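Local coordinates for periplasmic protein TorT (Vibrio parahaemolyticus, PDB 3O1I), which probably works as a periplasmic sensor, binding a small solute in the cleft between its two lobes and signalling through a partner protein, as in other TorT systems, at residues 37-42 with 60-65; 66-71 with 254-259; 89-94 with 267-272. All blocks are in the same frame, centred on the assembly; numbering follows the deposited sequence.

Contact 1: 37-42 with 60-65; sequences NLRVLE and TQWGAN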
loop_
_atom_site.group_PDB
_atom_site.type_symbol
_atom_site.label_atom_id
_atom_site.label_comp_id
_atom_site.label_asym_id
_atom_site.label_seq_id
_atom_site.Cartn_x
_atom_site.Cartn_y
_atom_site.Cartn_z
ATOM N N ASN D 37 24.373 -26.583 15.756
ATOM C CA ASN D 37 24.217 -25.138 15.682
ATOM C C ASN D 37 23.633 -24.793 14.314
ATOM O O ASN D 37 24.352 -24.617 13.328
ATOM C CB ASN D 37 25.581 -24.471 15.881
ATOM C CG ASN D 37 25.565 -23.001 15.562
ATOM O OD1 ASN D 37 24.766 -22.244 16.109
ATOM N ND2 ASN D 37 26.457 -22.584 14.672
ATOM N N LEU D 38 22.310 -24.704 14.270
ATOM C CA LEU D 38 21.599 -24.414 13.036
ATOM C C LEU D 38 20.919 -23.046 13.019
ATOM O O LEU D 38 20.179 -22.677 13.940
ATOM C CB LEU D 38 20.571 -25.526 12.778
ATOM C CG LEU D 38 19.610 -25.505 11.581
ATOM C CD1 LEU D 38 18.423 -24.611 11.885
ATOM C CD2 LEU D 38 20.346 -25.055 10.328
ATOM N N ARG D 39 21.198 -22.298 11.958
ATOM C CA ARG D 39 20.617 -20.982 11.766
ATOM C C ARG D 39 19.854 -21.062 10.461
ATOM O O ARG D 39 20.295 -21.707 9.508
ATOM C CB ARG D 39 21.705 -19.910 11.679
ATOM C CG ARG D 39 21.194 -18.468 11.796
ATOM C CD ARG D 39 22.332 -17.543 12.224
ATOM N NE ARG D 39 21.926 -16.157 12.444
ATOM C CZ ARG D 39 22.713 -15.232 12.991
ATOM N NH1 ARG D 39 23.943 -15.546 13.378
ATOM N NH2 ARG D 39 22.274 -13.991 13.153
ATOM N N VAL D 40 18.707 -20.402 10.428
ATOM C CA VAL D 40 17.855 -20.416 9.252
ATOM C C VAL D 40 17.689 -19.069 8.546
ATOM O O VAL D 40 17.336 -18.064 9.167
ATOM C CB VAL D 40 16.470 -20.962 9.632
ATOM C CG1 VAL D 40 16.518 -22.475 9.696
ATOM C CG2 VAL D 40 16.050 -20.396 10.993
ATOM N N LEU D 41 17.954 -19.062 7.243
ATOM C CA LEU D 41 17.817 -17.859 6.423
ATOM C C LEU D 41 16.872 -18.174 5.270
ATOM O O LEU D 41 17.169 -19.037 4.436
ATOM C CB LEU D 41 19.162 -17.421 5.835
ATOM C CG LEU D 41 20.358 -17.185 6.754
ATOM C CD1 LEU D 41 21.454 -16.523 5.916
ATOM C CD2 LEU D 41 19.976 -16.314 7.958
ATOM N N GLU D 42 15.744 -17.471 5.215
ATOM C CA GLU D 42 14.774 -17.705 4.158
ATOM C C GLU D 42 14.818 -16.575 3.142
ATOM O O GLU D 42 14.749 -15.398 3.502
ATOM C CB GLU D 42 13.373 -17.862 4.766
ATOM C CG GLU D 42 12.805 -16.609 5.398
ATOM C CD GLU D 42 11.847 -15.886 4.475
ATOM O OE1 GLU D 42 11.388 -14.786 4.847
ATOM O OE2 GLU D 42 11.542 -16.422 3.380
ATOM N N THR D 60 28.315 -18.616 4.597
ATOM C CA THR D 60 29.761 -18.816 4.631
ATOM C C THR D 60 30.427 -17.855 5.624
ATOM O O THR D 60 31.155 -18.294 6.520
ATOM C CB THR D 60 30.391 -18.621 3.222
ATOM O OG1 THR D 60 30.323 -17.238 2.839
ATOM C CG2 THR D 60 29.646 -19.459 2.193
ATOM N N GLN D 61 30.169 -16.555 5.463
ATOM C CA GLN D 61 30.735 -15.527 6.338
ATOM C C GLN D 61 30.467 -15.885 7.793
ATOM O O GLN D 61 31.277 -15.609 8.672
ATOM C CB GLN D 61 30.126 -14.152 6.020
ATOM C CG GLN D 61 30.177 -13.773 4.536
ATOM C CD GLN D 61 29.660 -12.368 4.244
ATOM O OE1 GLN D 61 28.602 -11.961 4.730
ATOM N NE2 GLN D 61 30.403 -11.627 3.428
ATOM N N TRP D 62 29.321 -16.506 8.042
ATOM C CA TRP D 62 28.956 -16.909 9.394
ATOM C C TRP D 62 29.820 -18.094 9.804
ATOM O O TRP D 62 29.893 -18.455 10.982
ATOM C CB TRP D 62 27.482 -17.304 9.444
ATOM C CG TRP D 62 26.980 -17.626 10.819
ATOM C CD1 TRP D 62 26.933 -16.786 11.897
ATOM C CD2 TRP D 62 26.399 -18.863 11.247
ATOM N NE1 TRP D 62 26.351 -17.422 12.970
ATOM C CE2 TRP D 62 26.014 -18.697 12.600
ATOM C CE3 TRP D 62 26.163 -20.095 10.619
ATOM C CZ2 TRP D 62 25.405 -19.719 13.336
ATOM C CZ3 TRP D 62 25.558 -21.111 11.352
ATOM C CH2 TRP D 62 25.185 -20.914 12.699
ATOM N N GLY D 63 30.465 -18.699 8.811
ATOM C CA GLY D 63 31.327 -19.839 9.061
ATOM C C GLY D 63 30.581 -21.154 9.159
ATOM O O GLY D 63 30.801 -21.935 10.080
ATOM N N ALA D 64 29.698 -21.403 8.202
ATOM C CA ALA D 64 28.928 -22.637 8.193
ATOM C C ALA D 64 29.753 -23.783 7.604
ATOM O O ALA D 64 30.183 -23.730 6.445
ATOM C CB ALA D 64 27.642 -22.439 7.397
ATOM N N ASN D 65 29.975 -24.813 8.419
ATOM C CA ASN D 65 30.740 -25.986 8.009
ATOM C C ASN D 65 30.067 -26.653 6.807
ATOM O O ASN D 65 30.691 -26.884 5.768
ATOM C CB ASN D 65 30.825 -26.967 9.179
ATOM C CG ASN D 65 31.326 -26.308 10.451
ATOM O OD1 ASN D 65 32.393 -25.693 10.463
ATOM N ND2 ASN D 65 30.558 -26.433 11.531
#
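W62, whose indole rests against R39, accepts a hydrogen bond at its main-chain O from K7 NZ, and the same lysine makes a cation-pi contact with the ring. The setting is the Rossmann-like lobe of a type 1 periplasmic binding protein. Strand 37-42 is an outermost strand of the lobe's parallel sheet within this chain, and helix 49-62 belongs to the beta-alpha-beta crossover that leads from it, past strand 7-12, to strand 66-69. At the helix end G63 turns away with positive phi, and W62 reaches back to the edge strand.

The indole swings out toward R39 because chi1 of W62 (-175°) sets CG trans to the main-chain nitrogen. The aliphatic part of the arginine lies over one face of it. R39 CB makes a CH-pi contact, 4.1 Å from the centroid of the six-membered ring of W62 and 23° off the normal. R39 CD sits 3.8 Å above the plane of the W62 ring, nearer its rim. The extended arginine chain then carries the guanidinium to the pyrrole side, where its plane stands nearly perpendicular to the indole, at 88°. R39 NH1 and W62 NE1 are both donors, so their closeness is no hydrogen bond. The arginine methylenes on the indole, with the amide of N37 obliquely beside the ring, join helix end to strand; R39 CD lies 3.9 Å from both CE2 and CZ2 of W62.

Contact 2: 66-71 with 254-259; sequences AIILGT and RLSVMQ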
loop_
_atom_site.group_PDB
_atom_site.type_symbol
_atom_site.label_atom_id
_atom_site.label_comp_id
_atom_site.label_asym_id
_atom_site.label_seq_id
_atom_site.Cartn_x
_atom_site.Cartn_y
_atom_site.Cartn_z
ATOM N N ALA D 66 28.786 -26.960 6.970
ATOM C CA ALA D 66 27.987 -27.568 5.918
ATOM C C ALA D 66 26.669 -26.801 5.885
ATOM O O ALA D 66 26.138 -26.411 6.933
ATOM C CB ALA D 66 27.742 -29.038 6.228
ATOM N N ILE D 67 26.147 -26.568 4.688
ATOM C CA ILE D 67 24.890 -25.846 4.566
ATOM C C ILE D 67 23.831 -26.617 3.781
ATOM O O ILE D 67 24.103 -27.172 2.707
ATOM C CB ILE D 67 25.093 -24.473 3.896
ATOM C CG1 ILE D 67 25.626 -24.654 2.474
ATOM C CG2 ILE D 67 26.046 -23.631 4.725
ATOM C CD1 ILE D 67 25.836 -23.351 1.732
ATOM N N ILE D 68 22.622 -26.646 4.344
ATOM C CA ILE D 68 21.476 -27.317 3.738
ATOM C C ILE D 68 20.693 -26.272 2.954
ATOM O O ILE D 68 20.045 -25.394 3.526
ATOM C CB ILE D 68 20.560 -27.925 4.807
ATOM C CG1 ILE D 68 21.398 -28.460 5.967
ATOM C CG2 ILE D 68 19.783 -29.072 4.218
ATOM C CD1 ILE D 68 20.579 -28.921 7.138
ATOM N N LEU D 69 20.766 -26.389 1.637
ATOM C CA LEU D 69 20.120 -25.464 0.727
ATOM C C LEU D 69 18.803 -25.940 0.073
ATOM O O LEU D 69 18.724 -27.043 -0.483
ATOM C CB LEU D 69 21.145 -25.083 -0.355
ATOM C CG LEU D 69 20.717 -24.566 -1.732
ATOM C CD1 LEU D 69 20.075 -23.201 -1.605
ATOM C CD2 LEU D 69 21.932 -24.491 -2.641
ATOM N N GLY D 70 17.771 -25.096 0.156
ATOM C CA GLY D 70 16.490 -25.385 -0.474
ATOM C C GLY D 70 16.366 -24.369 -1.595
ATOM O O GLY D 70 15.701 -23.351 -1.445
ATOM N N THR D 71 17.011 -24.647 -2.727
ATOM C CA THR D 71 17.027 -23.713 -3.859
ATOM C C THR D 71 15.725 -23.236 -4.456
ATOM O O THR D 71 14.758 -23.986 -4.591
ATOM C CB THR D 71 17.853 -24.230 -5.046
ATOM O OG1 THR D 71 17.218 -25.379 -5.599
ATOM C CG2 THR D 71 19.245 -24.588 -4.608
ATOM N N ARG D 254 14.076 -33.150 9.255
ATOM C CA ARG D 254 14.965 -33.900 10.142
ATOM C C ARG D 254 16.016 -34.615 9.307
ATOM O O ARG D 254 17.199 -34.605 9.630
ATOM C CB ARG D 254 14.164 -34.924 10.949
ATOM C CG ARG D 254 13.188 -34.332 11.958
ATOM C CD ARG D 254 12.235 -35.407 12.498
ATOM N NE ARG D 254 11.316 -34.907 13.521
ATOM C CZ ARG D 254 11.692 -34.506 14.733
ATOM N NH1 ARG D 254 12.977 -34.547 15.078
ATOM N NH2 ARG D 254 10.790 -34.072 15.606
ATOM N N LEU D 255 15.574 -35.224 8.220
ATOM C CA LEU D 255 16.475 -35.933 7.337
ATOM C C LEU D 255 17.685 -35.086 6.913
ATOM O O LEU D 255 18.828 -35.535 7.040
ATOM C CB LEU D 255 15.693 -36.434 6.116
ATOM C CG LEU D 255 16.416 -37.067 4.920
ATOM C CD1 LEU D 255 17.600 -37.903 5.380
ATOM C CD2 LEU D 255 15.411 -37.909 4.128
ATOM N N SER D 256 17.442 -33.868 6.427
ATOM C CA SER D 256 18.525 -32.979 5.995
ATOM C C SER D 256 19.463 -32.606 7.135
ATOM O O SER D 256 20.676 -32.586 6.957
ATOM C CB SER D 256 17.961 -31.709 5.363
ATOM O OG SER D 256 18.195 -31.700 3.965
ATOM N N VAL D 257 18.904 -32.296 8.300
ATOM C CA VAL D 257 19.730 -31.958 9.453
ATOM C C VAL D 257 20.683 -33.119 9.720
ATOM O O VAL D 257 21.904 -32.948 9.754
ATOM C CB VAL D 257 18.886 -31.756 10.715
ATOM C CG1 VAL D 257 19.783 -31.710 11.937
ATOM C CG2 VAL D 257 18.086 -30.484 10.604
ATOM N N MET D 258 20.105 -34.302 9.915
ATOM C CA MET D 258 20.874 -35.502 10.188
ATOM C C MET D 258 21.950 -35.704 9.138
ATOM O O MET D 258 23.112 -35.891 9.470
ATOM C CB MET D 258 19.952 -36.719 10.214
ATOM C CG MET D 258 20.680 -38.037 10.401
ATOM S SD MET D 258 20.036 -39.298 9.298
ATOM C CE MET D 258 20.960 -38.938 7.753
ATOM N N GLN D 259 21.559 -35.671 7.868
ATOM C CA GLN D 259 22.519 -35.855 6.782
ATOM C C GLN D 259 23.808 -35.050 6.987
ATOM O O GLN D 259 24.901 -35.612 6.965
ATOM C CB GLN D 259 21.904 -35.468 5.431
ATOM C CG GLN D 259 20.797 -36.371 4.932
ATOM C CD GLN D 259 20.662 -36.297 3.424
ATOM O OE1 GLN D 259 20.622 -35.212 2.847
ATOM N NE2 GLN D 259 20.592 -37.454 2.775
#
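I68 meets S256 and V257 where a helix from late in the sequence packs on the central sheet of the first lobe. In the type 1 periplasmic binding protein fold the chain passes between the lobes more than once, and helix 249-263 belongs to the portion that has come back to the lobe begun by strand 7-12. Strand 66-69 is the middle strand of that lobe's parallel sheet, so the contact is buried and joins pieces of chain more than 180 residues apart.

The isoleucine side chain points from the strand at the helix, and its two branches divide the work. Its CG1 is anti to the carbonyl carbon, which leaves the CG2 methyl anti to the backbone N and facing the serine: I68 CG2 is 3.4 Å from S256 CB, with the hydroxyl beside it. The longer branch, extended at chi2 (173°), slides past the serine side chain onto the helix backbone. Its tip, I68 CD1, stops 3.7 Å from S256 O and 3.9 Å from V257 CA. V257 therefore takes part chiefly through its main chain, since its CB is directed away from the strand. S256, by contrast, turns its CB toward the sheet, and no hydrogen bond spans the two segments.

M27 of helix 18-32 touches both I68 and V257, so the isoleucine sits where two helices share one side of the sheet. I67 instead packs on L56 and C59 of helix 49-62, the latter disulfide-bonded to C9. Of the CA atoms, those of I68 and S256 are nearest across the two segments, 6.8 Å apart.

Contact 3: 89-94 with 267-272; sequences PVFATV and QPYEKQ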
loop_
_atom_site.group_PDB
_atom_site.type_symbol
_atom_site.label_atom_id
_atom_site.label_comp_id
_atom_site.label_asym_id
_atom_site.label_seq_id
_atom_site.Cartn_x
_atom_site.Cartn_y
_atom_site.Cartn_z
ATOM N N PRO D 89 30.324 -28.141 2.087
ATOM C CA PRO D 89 29.541 -29.267 1.579
ATOM C C PRO D 89 28.072 -28.899 1.685
ATOM O O PRO D 89 27.594 -28.533 2.764
ATOM C CB PRO D 89 29.919 -30.393 2.530
ATOM C CG PRO D 89 30.064 -29.667 3.835
ATOM C CD PRO D 89 30.850 -28.438 3.434
ATOM N N VAL D 90 27.360 -28.985 0.566
ATOM C CA VAL D 90 25.946 -28.639 0.550
ATOM C C VAL D 90 25.058 -29.874 0.635
ATOM O O VAL D 90 25.421 -30.954 0.169
ATOM C CB VAL D 90 25.574 -27.848 -0.728
ATOM C CG1 VAL D 90 26.484 -26.645 -0.880
ATOM C CG2 VAL D 90 25.676 -28.743 -1.944
ATOM N N PHE D 91 23.896 -29.696 1.250
ATOM C CA PHE D 91 22.917 -30.763 1.405
ATOM C C PHE D 91 21.573 -30.259 0.876
ATOM O O PHE D 91 20.968 -29.371 1.484
ATOM C CB PHE D 91 22.751 -31.147 2.886
ATOM C CG PHE D 91 23.872 -31.980 3.439
ATOM C CD1 PHE D 91 25.048 -31.390 3.888
ATOM C CD2 PHE D 91 23.749 -33.367 3.511
ATOM C CE1 PHE D 91 26.086 -32.167 4.400
ATOM C CE2 PHE D 91 24.780 -34.150 4.018
ATOM C CZ PHE D 91 25.949 -33.547 4.464
ATOM N N ALA D 92 21.111 -30.806 -0.249
ATOM C CA ALA D 92 19.823 -30.401 -0.809
ATOM C C ALA D 92 18.744 -30.804 0.203
ATOM O O ALA D 92 18.733 -31.937 0.672
ATOM C CB ALA D 92 19.588 -31.085 -2.155
ATOM N N THR D 93 17.845 -29.878 0.538
ATOM C CA THR D 93 16.802 -30.156 1.523
ATOM C C THR D 93 15.462 -30.594 0.972
ATOM O O THR D 93 14.858 -31.520 1.511
ATOM C CB THR D 93 16.500 -28.946 2.413
ATOM O OG1 THR D 93 17.723 -28.304 2.781
ATOM C CG2 THR D 93 15.753 -29.395 3.680
ATOM N N VAL D 94 14.968 -29.928 -0.070
ATOM C CA VAL D 94 13.669 -30.311 -0.606
ATOM C C VAL D 94 13.574 -30.184 -2.098
ATOM O O VAL D 94 12.693 -30.763 -2.708
ATOM C CB VAL D 94 12.534 -29.478 0.016
ATOM C CG1 VAL D 94 11.220 -29.844 -0.616
ATOM C CG2 VAL D 94 12.468 -29.715 1.507
ATOM N N GLN D 267 29.643 -40.158 10.497
ATOM C CA GLN D 267 28.761 -41.263 10.840
ATOM C C GLN D 267 28.036 -41.634 9.549
ATOM O O GLN D 267 28.037 -40.864 8.587
ATOM C CB GLN D 267 27.773 -40.833 11.921
ATOM C CG GLN D 267 28.464 -40.376 13.186
ATOM C CD GLN D 267 27.491 -40.029 14.286
ATOM O OE1 GLN D 267 26.627 -40.827 14.637
ATOM N NE2 GLN D 267 27.628 -38.835 14.843
ATOM N N PRO D 268 27.429 -42.824 9.498
ATOM C CA PRO D 268 26.726 -43.218 8.274
ATOM C C PRO D 268 25.384 -42.511 8.095
ATOM O O PRO D 268 24.554 -42.483 9.005
ATOM C CB PRO D 268 26.582 -44.726 8.440
ATOM C CG PRO D 268 26.378 -44.861 9.924
ATOM C CD PRO D 268 27.412 -43.911 10.493
ATOM N N TYR D 269 25.186 -41.928 6.919
ATOM C CA TYR D 269 23.942 -41.231 6.606
ATOM C C TYR D 269 23.558 -41.618 5.181
ATOM O O TYR D 269 24.434 -41.892 4.358
ATOM C CB TYR D 269 24.143 -39.708 6.717
ATOM C CG TYR D 269 25.033 -39.095 5.648
ATOM C CD1 TYR D 269 24.560 -38.885 4.348
ATOM C CD2 TYR D 269 26.352 -38.733 5.932
ATOM C CE1 TYR D 269 25.374 -38.331 3.362
ATOM C CE2 TYR D 269 27.175 -38.180 4.953
ATOM C CZ TYR D 269 26.680 -37.983 3.670
ATOM O OH TYR D 269 27.493 -37.444 2.697
ATOM N N GLU D 270 22.264 -41.659 4.880
ATOM C CA GLU D 270 21.847 -42.022 3.532
ATOM C C GLU D 270 22.183 -40.885 2.582
ATOM O O GLU D 270 21.737 -39.758 2.776
ATOM C CB GLU D 270 20.346 -42.317 3.490
ATOM C CG GLU D 270 19.823 -42.653 2.096
ATOM C CD GLU D 270 20.586 -43.794 1.427
ATOM O OE1 GLU D 270 20.450 -44.959 1.873
ATOM O OE2 GLU D 270 21.323 -43.524 0.451
ATOM N N LYS D 271 22.984 -41.183 1.565
ATOM C CA LYS D 271 23.378 -40.175 0.591
ATOM C C LYS D 271 22.161 -39.535 -0.065
ATOM O O LYS D 271 21.967 -38.326 0.017
ATOM C CB LYS D 271 24.270 -40.790 -0.488
ATOM C CG LYS D 271 24.706 -39.801 -1.562
ATOM C CD LYS D 271 25.358 -40.501 -2.747
ATOM C CE LYS D 271 26.643 -41.209 -2.344
ATOM N NZ LYS D 271 27.273 -41.930 -3.486
ATOM N N GLN D 272 21.342 -40.345 -0.725
ATOM C CA GLN D 272 20.151 -39.828 -1.382
ATOM C C GLN D 272 18.905 -40.341 -0.665
ATOM O O GLN D 272 18.285 -41.313 -1.094
ATOM C CB GLN D 272 20.122 -40.260 -2.847
ATOM C CG GLN D 272 21.418 -40.034 -3.589
ATOM C CD GLN D 272 21.278 -40.267 -5.080
ATOM O OE1 GLN D 272 20.374 -40.971 -5.533
ATOM N NE2 GLN D 272 22.183 -39.681 -5.855
#
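Two first torsions of opposite sign bring F91 and Y269 together: F91 has chi1 -76°, with CG anti to its carbonyl carbon, and Y269 has chi1 69°, with CG lying between its backbone N and carbonyl carbon. F91 belongs to strand 90-92 in the parallel sheet of the first lobe of this type 1 periplasmic binding protein fold, and Y269 to the irregular chain that follows helix 249-263.

Their rings form a T-shaped (edge-to-face) pair. The phenylalanine presents its edge to one face of the tyrosine, with the F91 and Y269 centroids 5.9 Å apart and the planes inclined at 64°. F91 CE2 leads, reaching 4.3 Å from Y269 CE1. The tyrosine of the loop lies against the end of a side chain that also packs on Q259 and A260 of the helix. Y263, from the same helix, lies against Y269, and Q259 NE2 makes weak hydrogen bonds to the carbonyls of E270 and K271. The tyrosine is held at its far end as well, where its hydroxyl OH is hydrogen-bonded to the main-chain O of K108 on the neighbouring strand 107-110.

Taken together, the three contacts illustrate how chemistry follows depth around a single parallel sheet. Contact 1 lies at the surface, on an outermost strand, and relies on the long side chain of an arginine laid over an indole. Contact 2 is wholly buried on the middle strand and consists of an isoleucine packed on a serine side chain and the helix backbone. Contact 3 is intermediate, with a buried phenylalanine meeting a partly exposed tyrosine. Contacts 2 and 3 sit side by side, their centres about 7 Å apart, using neighbouring strands of the sheet and nearby parts of the chain that returns late in the sequence. Contact 1 stays within one early crossover.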